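Local structure of GRMZM2G135359 pseudokinase (Zea mays, 6CPY) at residues K90-L95 against R118-E123; P167-N172 against V188-F193; V224-L229 against E277-C282. The protein is a receptor-like pseudokinase, probably membrane-bound, whose kinase-fold domain may bind ATP but departs from active kinases at several signature positions. One frame throughout, in Å; residues are numbered along the deposited sequence.

Interaction 1 (K90-L95 against R118-E123); sequences KKITNL and RVMVFE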
loop_
_atom_site.group_PDB
_atom_site.type_symbol
_atom_site.label_atom_id
_atom_site.label_comp_id
_atom_site.label_asym_id
_atom_site.label_seq_id
_atom_site.Cartn_x
_atom_site.Cartn_y
_atom_site.Cartn_z
ATOM N N LYS A 90 10.872 -8.343 -12.429
ATOM C CA LYS A 90 10.392 -7.018 -12.810
ATOM C C LYS A 90 9.846 -6.267 -11.600
ATOM O O LYS A 90 10.178 -5.113 -11.379
ATOM C CB LYS A 90 9.300 -7.167 -13.873
ATOM C CG LYS A 90 8.745 -5.872 -14.447
ATOM C CD LYS A 90 8.020 -6.162 -15.756
ATOM C CE LYS A 90 9.002 -6.477 -16.881
ATOM N NZ LYS A 90 8.651 -7.730 -17.606
ATOM N N LYS A 91 9.021 -6.936 -10.806
ATOM C CA LYS A 91 8.500 -6.318 -9.586
ATOM C C LYS A 91 9.629 -5.891 -8.650
ATOM O O LYS A 91 9.618 -4.786 -8.124
ATOM C CB LYS A 91 7.532 -7.252 -8.852
ATOM C CG LYS A 91 7.073 -6.662 -7.523
ATOM C CD LYS A 91 6.006 -7.468 -6.825
ATOM C CE LYS A 91 5.591 -6.738 -5.557
ATOM N NZ LYS A 91 4.564 -7.481 -4.786
ATOM N N ILE A 92 10.605 -6.770 -8.430
ATOM C CA ILE A 92 11.705 -6.457 -7.525
ATOM C C ILE A 92 12.519 -5.255 -8.020
ATOM O O ILE A 92 12.841 -4.358 -7.245
ATOM C CB ILE A 92 12.620 -7.676 -7.305
ATOM C CG1 ILE A 92 11.889 -8.710 -6.436
ATOM C CG2 ILE A 92 13.946 -7.241 -6.683
ATOM C CD1 ILE A 92 12.494 -10.092 -6.450
ATOM N N THR A 93 12.838 -5.243 -9.311
ATOM C CA THR A 93 13.591 -4.143 -9.901
ATOM C C THR A 93 12.860 -2.821 -9.712
ATOM O O THR A 93 13.457 -1.850 -9.268
ATOM C CB THR A 93 13.860 -4.400 -11.399
ATOM O OG1 THR A 93 14.686 -5.562 -11.522
ATOM C CG2 THR A 93 14.557 -3.202 -12.048
ATOM N N ASN A 94 11.566 -2.806 -10.004
ATOM C CA ASN A 94 10.766 -1.590 -9.862
ATOM C C ASN A 94 10.607 -1.112 -8.411
ATOM O O ASN A 94 10.758 0.076 -8.140
ATOM C CB ASN A 94 9.414 -1.765 -10.552
ATOM C CG ASN A 94 9.538 -1.743 -12.069
ATOM O OD1 ASN A 94 8.973 -2.585 -12.766
ATOM N ND2 ASN A 94 10.300 -0.779 -12.582
ATOM N N LEU A 95 10.343 -2.024 -7.475
ATOM C CA LEU A 95 10.284 -1.633 -6.058
ATOM C C LEU A 95 11.643 -1.267 -5.467
ATOM O O LEU A 95 11.706 -0.522 -4.494
ATOM C CB LEU A 95 9.598 -2.712 -5.208
ATOM C CG LEU A 95 8.145 -2.996 -5.592
ATOM C CD1 LEU A 95 7.513 -3.998 -4.635
ATOM C CD2 LEU A 95 7.324 -1.712 -5.643
ATOM N N ARG A 118 9.927 -18.523 -3.780
ATOM C CA ARG A 118 9.934 -17.234 -4.448
ATOM C C ARG A 118 9.322 -16.245 -3.478
ATOM O O ARG A 118 8.103 -16.213 -3.310
ATOM C CB ARG A 118 9.132 -17.288 -5.752
ATOM C CG ARG A 118 9.781 -18.089 -6.873
ATOM C CD ARG A 118 11.041 -17.412 -7.378
ATOM N NE ARG A 118 11.625 -18.087 -8.527
ATOM C CZ ARG A 118 12.301 -19.238 -8.480
ATOM N NH1 ARG A 118 12.467 -19.893 -7.336
ATOM N NH2 ARG A 118 12.794 -19.753 -9.603
ATOM N N VAL A 119 10.173 -15.503 -2.780
ATOM C CA VAL A 119 9.687 -14.541 -1.782
ATOM C C VAL A 119 10.274 -13.155 -1.954
ATOM O O VAL A 119 11.344 -12.954 -2.559
ATOM C CB VAL A 119 9.885 -14.996 -0.301
ATOM C CG1 VAL A 119 9.534 -16.462 -0.077
ATOM C CG2 VAL A 119 11.253 -14.645 0.224
ATOM N N MET A 120 9.564 -12.194 -1.371
ATOM C CA MET A 120 9.980 -10.814 -1.295
ATOM C C MET A 120 9.859 -10.413 0.158
ATOM O O MET A 120 8.893 -10.782 0.831
ATOM C CB MET A 120 9.091 -9.931 -2.188
ATOM C CG MET A 120 9.332 -10.212 -3.664
ATOM S SD MET A 120 8.357 -9.186 -4.773
ATOM C CE MET A 120 8.468 -10.158 -6.282
ATOM N N VAL A 121 10.867 -9.700 0.639
ATOM C CA VAL A 121 10.987 -9.353 2.043
ATOM C C VAL A 121 10.691 -7.863 2.207
ATOM O O VAL A 121 11.376 -7.020 1.632
ATOM C CB VAL A 121 12.402 -9.660 2.568
ATOM C CG1 VAL A 121 12.545 -9.267 4.038
ATOM C CG2 VAL A 121 12.750 -11.116 2.338
ATOM N N PHE A 122 9.691 -7.547 3.033
ATOM C CA PHE A 122 9.255 -6.175 3.213
ATOM C C PHE A 122 9.390 -5.721 4.650
ATOM O O PHE A 122 9.479 -6.541 5.571
ATOM C CB PHE A 122 7.795 -6.044 2.806
ATOM C CG PHE A 122 7.557 -6.233 1.344
ATOM C CD1 PHE A 122 7.747 -5.180 0.457
ATOM C CD2 PHE A 122 7.124 -7.450 0.854
ATOM C CE1 PHE A 122 7.524 -5.351 -0.894
ATOM C CE2 PHE A 122 6.897 -7.623 -0.489
ATOM C CZ PHE A 122 7.095 -6.575 -1.366
ATOM N N GLU A 123 9.378 -4.405 4.833
ATOM C CA GLU A 123 9.263 -3.816 6.175
ATOM C C GLU A 123 8.013 -4.337 6.867
ATOM O O GLU A 123 6.978 -4.525 6.226
ATOM C CB GLU A 123 9.166 -2.297 6.093
ATOM C CG GLU A 123 10.449 -1.616 5.675
ATOM C CD GLU A 123 10.286 -0.122 5.462
ATOM O OE1 GLU A 123 9.161 0.320 5.128
ATOM O OE2 GLU A 123 11.304 0.594 5.578
#
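K91 points CG anti to its backbone N (chi1 175°) and runs extended to NZ, while M120 sets CG anti to its carbonyl carbon (chi1 -69°) and then also stretches out; helix 82-96 and strand 117-123 each extend a long side chain toward the other. The two chains cross obliquely. SD of M120 lies against CD and CE of K91 where they cross, with K91 CD 3.6 Å from M120 SD and K91 CE 3.8 Å from the same sulfur. The terminal methyl CE of M120 touches both K91 CD and I92 CG1, each at 3.7 Å. I92 meets M120 through CG1, its longer branch.

One turn on, L95 approaches F122 nearly at a right angle. Its CD1 methyl meets the ring at the edge, in the ring plane, 4.0 Å from F122 CE1. The axes of the two short segments stay 10.6 Å apart, close to parallel at 17°, so side chains alone fill the interval and no hydrogen bond crosses it. F122 also touches L106 and L191.

In kinase terms this is the αC helix against strand β5 of the N-lobe. By sequence K91 occupies the site of the αC glutamate, and F122 that of the gatekeeper. The ammonium of K91 passes beyond M120 to the backbone oxygens of D190 and E192, both hydrogen-bonded. A buried cation is thus met by carbonyl dipoles at its tip, while its methylenes lie against the sulfur and the methyl of M120, which would probably temper the cost of its burial; the αC helix is tied to the DFG-equivalent region through a lysine.

Interaction 2 (P167-N172 against V188-F193); sequences PAALRN and VSDLEF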
loop_
_atom_site.group_PDB
_atom_site.type_symbol
_atom_site.label_atom_id
_atom_site.label_comp_id
_atom_site.label_asym_id
_atom_site.label_seq_id
_atom_site.Cartn_x
_atom_site.Cartn_y
_atom_site.Cartn_z
ATOM N N PRO A 167 3.442 3.397 -11.263
ATOM C CA PRO A 167 2.076 3.229 -10.750
ATOM C C PRO A 167 1.622 1.773 -10.562
ATOM O O PRO A 167 0.680 1.528 -9.802
ATOM C CB PRO A 167 1.220 3.912 -11.822
ATOM C CG PRO A 167 1.997 3.719 -13.079
ATOM C CD PRO A 167 3.436 3.864 -12.665
ATOM N N ALA A 168 2.277 0.824 -11.238
ATOM C CA ALA A 168 1.927 -0.600 -11.129
ATOM C C ALA A 168 1.858 -1.066 -9.675
ATOM O O ALA A 168 1.062 -1.943 -9.332
ATOM C CB ALA A 168 2.920 -1.453 -11.904
ATOM N N ALA A 169 2.680 -0.452 -8.826
ATOM C CA ALA A 169 2.700 -0.742 -7.395
ATOM C C ALA A 169 1.403 -0.359 -6.660
ATOM O O ALA A 169 1.181 -0.782 -5.532
ATOM C CB ALA A 169 3.889 -0.042 -6.753
ATOM N N LEU A 170 0.553 0.443 -7.297
ATOM C CA LEU A 170 -0.666 0.925 -6.662
ATOM C C LEU A 170 -1.911 0.315 -7.302
ATOM O O LEU A 170 -3.030 0.790 -7.068
ATOM C CB LEU A 170 -0.727 2.447 -6.775
ATOM C CG LEU A 170 0.474 3.228 -6.238
ATOM C CD1 LEU A 170 0.370 4.695 -6.643
ATOM C CD2 LEU A 170 0.560 3.080 -4.729
ATOM N N ARG A 171 -1.730 -0.744 -8.091
ATOM C CA ARG A 171 -2.843 -1.331 -8.835
ATOM C C ARG A 171 -3.927 -1.921 -7.933
ATOM O O ARG A 171 -5.079 -2.050 -8.363
ATOM C CB ARG A 171 -2.340 -2.395 -9.826
ATOM C CG ARG A 171 -1.960 -3.704 -9.163
ATOM C CD ARG A 171 -1.037 -4.557 -10.016
ATOM N NE ARG A 171 -0.702 -5.784 -9.300
ATOM C CZ ARG A 171 0.167 -5.866 -8.290
ATOM N NH1 ARG A 171 0.831 -4.794 -7.862
ATOM N NH2 ARG A 171 0.377 -7.036 -7.701
ATOM N N ASN A 172 -3.559 -2.284 -6.701
ATOM C CA ASN A 172 -4.503 -2.836 -5.712
ATOM C C ASN A 172 -4.817 -1.874 -4.552
ATOM O O ASN A 172 -5.358 -2.284 -3.527
ATOM C CB ASN A 172 -3.941 -4.144 -5.141
ATOM C CG ASN A 172 -3.827 -5.227 -6.194
ATOM O OD1 ASN A 172 -4.697 -5.348 -7.053
ATOM N ND2 ASN A 172 -2.748 -6.007 -6.143
ATOM N N VAL A 188 1.837 2.507 2.575
ATOM C CA VAL A 188 1.150 1.932 1.430
ATOM C C VAL A 188 1.968 0.722 0.980
ATOM O O VAL A 188 3.197 0.779 0.971
ATOM C CB VAL A 188 1.030 2.923 0.265
ATOM C CG1 VAL A 188 0.314 2.284 -0.918
ATOM C CG2 VAL A 188 0.305 4.191 0.720
ATOM N N SER A 189 1.289 -0.361 0.624
ATOM C CA SER A 189 1.992 -1.609 0.289
ATOM C C SER A 189 1.702 -2.112 -1.108
ATOM O O SER A 189 0.698 -1.748 -1.736
ATOM C CB SER A 189 1.652 -2.699 1.290
ATOM O OG SER A 189 0.326 -3.150 1.130
ATOM N N ASP A 190 2.593 -2.974 -1.584
ATOM C CA ASP A 190 2.370 -3.722 -2.797
ATOM C C ASP A 190 2.915 -5.137 -2.581
ATOM O O ASP A 190 4.056 -5.441 -2.948
ATOM C CB ASP A 190 3.064 -3.051 -3.961
ATOM C CG ASP A 190 2.904 -3.822 -5.268
ATOM O OD1 ASP A 190 2.013 -4.687 -5.392
ATOM O OD2 ASP A 190 3.696 -3.559 -6.176
ATOM N N LEU A 191 2.080 -5.977 -1.989
ATOM C CA LEU A 191 2.478 -7.318 -1.555
ATOM C C LEU A 191 2.153 -8.416 -2.569
ATOM O O LEU A 191 2.753 -9.497 -2.535
ATOM C CB LEU A 191 1.819 -7.622 -0.217
ATOM C CG LEU A 191 2.222 -6.657 0.901
ATOM C CD1 LEU A 191 1.365 -6.873 2.127
ATOM C CD2 LEU A 191 3.696 -6.793 1.254
ATOM N N GLU A 192 1.210 -8.142 -3.462
ATOM C CA GLU A 192 0.747 -9.132 -4.422
ATOM C C GLU A 192 1.779 -9.301 -5.512
ATOM O O GLU A 192 2.342 -8.326 -5.997
ATOM C CB GLU A 192 -0.583 -8.685 -5.043
ATOM C CG GLU A 192 -1.748 -8.653 -4.067
ATOM C CD GLU A 192 -2.661 -9.861 -4.177
ATOM O OE1 GLU A 192 -2.158 -10.996 -4.335
ATOM O OE2 GLU A 192 -3.896 -9.674 -4.087
ATOM N N PHE A 193 2.026 -10.539 -5.908
ATOM C CA PHE A 193 2.942 -10.792 -7.007
ATOM C C PHE A 193 2.285 -10.278 -8.290
ATOM O O PHE A 193 1.073 -10.439 -8.477
ATOM C CB PHE A 193 3.285 -12.279 -7.096
ATOM C CG PHE A 193 4.204 -12.746 -5.997
ATOM C CD1 PHE A 193 3.741 -12.903 -4.698
ATOM C CD2 PHE A 193 5.534 -13.034 -6.262
ATOM C CE1 PHE A 193 4.592 -13.326 -3.683
ATOM C CE2 PHE A 193 6.386 -13.458 -5.249
ATOM C CZ PHE A 193 5.916 -13.596 -3.959
#
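R171 and D190 form the tight centre of this contact, a salt bridge with NH1 of R171 2.7 Å from OD1 of D190. CG of R171 takes the crowded position between the backbone N and carbonyl carbon (chi1 76°), after which the chain is extended as far as NE. The guanidinium plane stands 68° from the carboxylate, which receives NH1 on the syn side of OD1 but well out of its plane. NH1 also donates to A168 O at 3.2 Å, lying nearly in the guanidinium plane. On the other terminal nitrogen, NH2 meets E192 O at 2.9 Å, approaching from above that carbonyl's plane. Three acceptors, A168 O on the NE side of NH1 and D190 OD1 and E192 O on the NH1/NH2 side, limit the rotation of the guanidinium. Close packing continues at A169, whose CA is 3.2 Å from D190 OD2, an oxygen hydrogen-bonded by W194 NE1.

The outer side is looser and partly solvent-facing. ND2 of N172 lies 3.5 Å above the centre of the guanidinium and brushes CG of E192 without a hydrogen bond across to it. The carboxylate of E192 turns away instead to T53 and S52, its chain bent at chi2 (-101°), and its OE1 stays 5.8 Å from R171 NH2.

By sequence L170-R171-N172 stands where active kinases carry HRD, and D190-L191-E192 where they carry DFG. The arginine thus links the catalytic-loop equivalent to the start of the activation segment. At the inner end, CD2 of L170 reaches CG1 of V188 at 3.9 Å, and both side chains pack on L158 of helix 144-164. L95 of helix 82-96 touches A169 and D190, while S189 and L191 touch Y179 on strand 178-180. The contact begins where strand 186-188 ends, bordered by these elements.

Interaction 3 (V224-L229 against E277-C282); sequences VLLEIL and EVVRSC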
loop_
_atom_site.group_PDB
_atom_site.type_symbol
_atom_site.label_atom_id
_atom_site.label_comp_id
_atom_site.label_asym_id
_atom_site.label_seq_id
_atom_site.Cartn_x
_atom_site.Cartn_y
_atom_site.Cartn_z
ATOM N N VAL A 224 -10.568 6.447 -0.497
ATOM C CA VAL A 224 -9.924 6.072 0.760
ATOM C C VAL A 224 -9.992 7.233 1.755
ATOM O O VAL A 224 -10.220 7.023 2.952
ATOM C CB VAL A 224 -8.463 5.598 0.538
ATOM C CG1 VAL A 224 -7.719 5.470 1.859
ATOM C CG2 VAL A 224 -8.442 4.264 -0.201
ATOM N N LEU A 225 -9.769 8.453 1.272
ATOM C CA LEU A 225 -9.923 9.637 2.112
ATOM C C LEU A 225 -11.365 9.725 2.650
ATOM O O LEU A 225 -11.583 9.970 3.844
ATOM C CB LEU A 225 -9.525 10.905 1.356
ATOM C CG LEU A 225 -9.721 12.228 2.106
ATOM C CD1 LEU A 225 -8.989 12.216 3.430
ATOM C CD2 LEU A 225 -9.263 13.406 1.256
ATOM N N LEU A 226 -12.344 9.504 1.774
ATOM C CA LEU A 226 -13.755 9.475 2.197
ATOM C C LEU A 226 -14.014 8.410 3.262
ATOM O O LEU A 226 -14.760 8.633 4.215
ATOM C CB LEU A 226 -14.675 9.229 0.992
ATOM C CG LEU A 226 -16.183 9.338 1.274
ATOM C CD1 LEU A 226 -16.507 10.737 1.780
ATOM C CD2 LEU A 226 -16.995 8.998 0.037
ATOM N N GLU A 227 -13.384 7.251 3.091
ATOM C CA GLU A 227 -13.494 6.153 4.048
ATOM C C GLU A 227 -12.875 6.509 5.390
ATOM O O GLU A 227 -13.439 6.220 6.437
ATOM C CB GLU A 227 -12.845 4.899 3.458
ATOM C CG GLU A 227 -12.963 3.653 4.317
ATOM C CD GLU A 227 -12.143 2.502 3.767
ATOM O OE1 GLU A 227 -11.707 2.584 2.598
ATOM O OE2 GLU A 227 -11.946 1.516 4.506
ATOM N N ILE A 228 -11.731 7.181 5.350
ATOM C CA ILE A 228 -11.058 7.618 6.571
ATOM C C ILE A 228 -11.937 8.641 7.308
ATOM O O ILE A 228 -12.060 8.605 8.531
ATOM C CB ILE A 228 -9.672 8.222 6.243
ATOM C CG1 ILE A 228 -8.695 7.124 5.792
ATOM C CG2 ILE A 228 -9.128 8.984 7.427
ATOM C CD1 ILE A 228 -7.453 7.620 5.079
ATOM N N LEU A 229 -12.565 9.536 6.552
ATOM C CA LEU A 229 -13.404 10.575 7.147
ATOM C C LEU A 229 -14.747 10.089 7.700
ATOM O O LEU A 229 -15.219 10.610 8.710
ATOM C CB LEU A 229 -13.652 11.677 6.128
ATOM C CG LEU A 229 -12.443 12.538 5.773
ATOM C CD1 LEU A 229 -12.793 13.382 4.557
ATOM C CD2 LEU A 229 -12.002 13.429 6.924
ATOM N N GLU A 277 -13.975 18.516 0.107
ATOM C CA GLU A 277 -13.808 19.105 -1.233
ATOM C C GLU A 277 -12.725 18.371 -2.031
ATOM O O GLU A 277 -12.902 18.096 -3.221
ATOM C CB GLU A 277 -13.504 20.602 -1.147
ATOM C CG GLU A 277 -14.679 21.416 -0.619
ATOM C CD GLU A 277 -14.327 22.849 -0.240
ATOM O OE1 GLU A 277 -13.127 23.164 -0.074
ATOM O OE2 GLU A 277 -15.265 23.670 -0.096
ATOM N N VAL A 278 -11.622 18.029 -1.371
ATOM C CA VAL A 278 -10.584 17.192 -1.999
ATOM C C VAL A 278 -11.187 15.886 -2.476
ATOM O O VAL A 278 -10.970 15.498 -3.621
ATOM C CB VAL A 278 -9.398 16.894 -1.051
ATOM C CG1 VAL A 278 -8.424 15.899 -1.690
ATOM C CG2 VAL A 278 -8.693 18.179 -0.673
ATOM N N VAL A 279 -11.950 15.209 -1.611
ATOM C CA VAL A 279 -12.630 13.979 -2.005
ATOM C C VAL A 279 -13.433 14.218 -3.281
ATOM O O VAL A 279 -13.298 13.470 -4.251
ATOM C CB VAL A 279 -13.574 13.440 -0.908
ATOM C CG1 VAL A 279 -14.433 12.307 -1.442
ATOM C CG2 VAL A 279 -12.784 12.974 0.316
ATOM N N ARG A 280 -14.270 15.257 -3.279
ATOM C CA ARG A 280 -15.171 15.486 -4.418
ATOM C C ARG A 280 -14.405 15.647 -5.734
ATOM O O ARG A 280 -14.829 15.109 -6.762
ATOM C CB ARG A 280 -16.069 16.703 -4.171
ATOM C CG ARG A 280 -17.065 17.001 -5.284
ATOM C CD ARG A 280 -17.992 15.843 -5.609
ATOM N NE ARG A 280 -18.833 16.177 -6.763
ATOM C CZ ARG A 280 -18.447 16.101 -8.038
ATOM N NH1 ARG A 280 -17.229 15.678 -8.361
ATOM N NH2 ARG A 280 -19.293 16.438 -9.007
ATOM N N SER A 281 -13.293 16.377 -5.702
ATOM C CA SER A 281 -12.470 16.584 -6.901
ATOM C C SER A 281 -11.903 15.263 -7.411
ATOM O O SER A 281 -11.970 14.965 -8.612
ATOM C CB SER A 281 -11.317 17.542 -6.611
ATOM O OG SER A 281 -11.804 18.795 -6.183
ATOM N N CYS A 282 -11.360 14.468 -6.488
ATOM C CA CYS A 282 -10.746 13.184 -6.832
ATOM C C CYS A 282 -11.729 12.164 -7.401
ATOM O O CYS A 282 -11.349 11.383 -8.274
ATOM C CB CYS A 282 -10.059 12.567 -5.602
ATOM S SG CYS A 282 -8.645 13.489 -4.982
#
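L225 is the first residue of 224-229 to touch the facing helix, and it meets two valines at once. Its CG stands anti to the backbone N (chi1 177°), carrying the branch point outward to 3.6 Å from CG2 of V279. CD2 goes further, lying 3.7 Å from the same methyl and 3.9 Å from CG1 of V278, so this one branch spans the neighbouring valines. L225 and V278 cross at about a right angle, whereas L225 and V279 pass more obliquely.

Next comes L226, which faces the other methyl of V279. Its CB is 3.9 Å from V279 CG1, and its CD1 methyl approaches the same atom a little less closely. The backbone N of L226 also comes to 3.8 Å from V279 CG2. A turn after L225, L229 adds a marginal contact, CD1 to V279 CG2 at 4.3 Å. CG2 of V279 thus packs on L225, L226 N and L229 CD1, while CG1 packs on CB and CD1 of L226.

The side-chain contacts are all apolar and buried, with no hydrogen bond across. The segment axes approach to 9.5 Å and run roughly antiparallel at 149°. Within 277-282, the hydroxyl of S281 donates back to E277 O, an oxygen that also accepts from S281 N on the opposite face of its plane.

These helices correspond to αF and αH of the kinase C-lobe, αF being the central hydrophobic helix of that lobe. Around the pair, helix 293-304 packs on L225 through M300 and on V278 through I303, while helix 240-250 supplies V246 to L226 and F250 to V279. Helix 144-164 touches L225 and L229 with S151 and W144, and helix 130-135 touches V224 and I228 with L130.

The three contacts follow one another along the chain and through the kinase fold, from N-lobe to C-lobe. Interactions 1 and 2 have centres 11 Å apart and touch directly: the K91 ammonium joins the two, and R118 O packs on F193. They adjoin, linking helix 82-96 and the five-stranded sheet to the catalytic-loop and DFG equivalents. Interaction 3 stands apart on helices 214-230 and 269-282, its centre 20 Å from that of interaction 2, with nearest atoms about 8 Å apart. Helix 144-164 packs on both of these, so the altered active-site region and the helical C-lobe core share a common neighbour.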